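Side-chain contact in PelA (Pseudomonas aeruginosa, PDB 5TCB), which probably hydrolyses glycosidic bonds through the domain described here, while the longer protein of which this is one part is also thought to have deacetylase activity: residues 51-55 with 56-60. Sequence-based numbering, arbitrary orientation.
Sequences AHLKP and ADVGY
K54 and V58 meet through the backbone at the start of helix 55-63: K54 is the N-cap, and its O accepts from V58 N at 3.2 Å as well as taking a weak, bent bond from D57 N. One residue further on, G59 N gives a straighter bond to P55 O at 2.9 Å.

The side chain of D57, at position N3, folds back over this start. With CG beside its own backbone N and anti to the carbonyl carbon (chi1 -58°), OD2 reaches K54 N at 2.9 Å. The N-H points almost straight at the oxygen, at 175°, but meets it from above the carboxylate plane, 39° out of it. This is the N3-to-N-cap half of a capping box; the lysine at the N-cap has no side-chain acceptor with which to return the bond. A water donates both to D57 OD2, at 3.0 Å, and to H52 O, carrying the link further back into the loop.

Next to the polar cap lies a hydrophobic staple, between the residue before the N-cap and N4. L53 sets CD2 3.9 Å from CG2 of V58, the two side chains crossing at about a right angle, and the same methyl lies 3.8 Å from D57 CB. Y129 touches both L53 and V58, whereas L37 of helix 37-40 touches D57.

In this β-to-α connection of a (βα)8-type barrel, the polar and apolar caps thus occur together: OD2 serves two donors, and its negative charge beside the helix N-terminus would be expected to interact favourably with the helix dipole.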
loop_
_atom_site.group_PDB
_atom_site.type_symbol
_atom_site.label_atom_id
_atom_site.label_comp_id
_atom_site.label_asym_id
_atom_site.label_seq_id
_atom_site.Cartn_x
_atom_site.Cartn_y
_atom_site.Cartn_z
ATOM N N ALA A 51 -12.988 -5.665 -2.577
ATOM C CA ALA A 51 -13.791 -6.859 -2.790
ATOM C C ALA A 51 -14.773 -7.110 -1.655
ATOM O O ALA A 51 -15.747 -7.840 -1.842
ATOM C CB ALA A 51 -12.868 -8.068 -2.966
ATOM N N HIS A 52 -14.552 -6.510 -0.489
ATOM C CA HIS A 52 -15.375 -6.757 0.689
ATOM C C HIS A 52 -16.337 -5.624 0.993
ATOM O O HIS A 52 -16.991 -5.642 2.048
ATOM C CB HIS A 52 -14.466 -7.020 1.881
ATOM C CG HIS A 52 -13.591 -8.201 1.669
ATOM N ND1 HIS A 52 -14.096 -9.420 1.275
ATOM C CD2 HIS A 52 -12.246 -8.347 1.732
ATOM C CE1 HIS A 52 -13.097 -10.270 1.111
ATOM N NE2 HIS A 52 -11.966 -9.647 1.388
ATOM N N LEU A 53 -16.424 -4.627 0.117
ATOM C CA LEU A 53 -17.329 -3.503 0.313
ATOM C C LEU A 53 -18.220 -3.341 -0.894
ATOM O O LEU A 53 -17.879 -3.757 -1.999
ATOM C CB LEU A 53 -16.605 -2.169 0.486
ATOM C CG LEU A 53 -15.946 -1.849 1.803
ATOM C CD1 LEU A 53 -14.593 -2.532 1.835
ATOM C CD2 LEU A 53 -15.866 -0.358 1.894
ATOM N N LYS A 54 -19.363 -2.727 -0.674
ATOM C CA LYS A 54 -20.227 -2.308 -1.747
ATOM C C LYS A 54 -20.180 -0.799 -1.879
ATOM O O LYS A 54 -19.751 -0.103 -0.958
ATOM C CB LYS A 54 -21.665 -2.768 -1.482
ATOM C CG LYS A 54 -21.849 -4.279 -1.463
ATOM C CD LYS A 54 -21.388 -4.893 -2.777
ATOM C CE LYS A 54 -21.543 -6.400 -2.811
ATOM N NZ LYS A 54 -20.885 -6.935 -4.030
ATOM N N PRO A 55 -20.627 -0.248 -3.010
ATOM C CA PRO A 55 -20.581 1.213 -3.157
ATOM C C PRO A 55 -21.299 1.972 -2.049
ATOM O O PRO A 55 -20.852 3.066 -1.684
ATOM C CB PRO A 55 -21.226 1.438 -4.526
ATOM C CG PRO A 55 -20.892 0.183 -5.291
ATOM C CD PRO A 55 -20.980 -0.922 -4.278
ATOM N N ALA A 56 -22.390 1.437 -1.491
ATOM C CA ALA A 56 -23.058 2.134 -0.398
ATOM C C ALA A 56 -22.156 2.250 0.818
ATOM O O ALA A 56 -22.255 3.221 1.587
ATOM C CB ALA A 56 -24.345 1.408 -0.009
ATOM N N ASP A 57 -21.294 1.259 1.035
ATOM C CA ASP A 57 -20.377 1.315 2.158
ATOM C C ASP A 57 -19.347 2.419 1.943
ATOM O O ASP A 57 -18.961 3.127 2.881
ATOM C CB ASP A 57 -19.669 -0.039 2.323
ATOM C CG ASP A 57 -20.633 -1.200 2.520
ATOM O OD1 ASP A 57 -21.713 -1.022 3.146
ATOM O OD2 ASP A 57 -20.303 -2.307 2.061
ATOM N N VAL A 58 -18.827 2.520 0.722
ATOM C CA VAL A 58 -17.843 3.549 0.398
ATOM C C VAL A 58 -18.465 4.928 0.563
ATOM O O VAL A 58 -17.836 5.856 1.109
ATOM C CB VAL A 58 -17.314 3.328 -1.034
ATOM C CG1 VAL A 58 -16.250 4.333 -1.365
ATOM C CG2 VAL A 58 -16.729 1.924 -1.180
ATOM N N GLY A 59 -19.706 5.079 0.096
ATOM C CA GLY A 59 -20.425 6.329 0.279
ATOM C C GLY A 59 -20.637 6.680 1.739
ATOM O O GLY A 59 -20.523 7.843 2.124
ATOM N N TYR A 60 -21.004 5.688 2.561
ATOM C CA TYR A 60 -21.157 5.914 3.996
ATOM C C TYR A 60 -19.868 6.446 4.615
ATOM O O TYR A 60 -19.888 7.401 5.391
ATOM C CB TYR A 60 -21.582 4.617 4.695
ATOM C CG TYR A 60 -21.488 4.703 6.200
ATOM C CD1 TYR A 60 -20.353 4.264 6.881
ATOM C CD2 TYR A 60 -22.539 5.233 6.922
ATOM C CE1 TYR A 60 -20.266 4.354 8.243
ATOM C CE2 TYR A 60 -22.457 5.329 8.299
ATOM C CZ TYR A 60 -21.311 4.879 8.946
ATOM O OH TYR A 60 -21.207 4.961 10.330
HETATM O O HOH W 1 -18.623 -4.136 3.745
#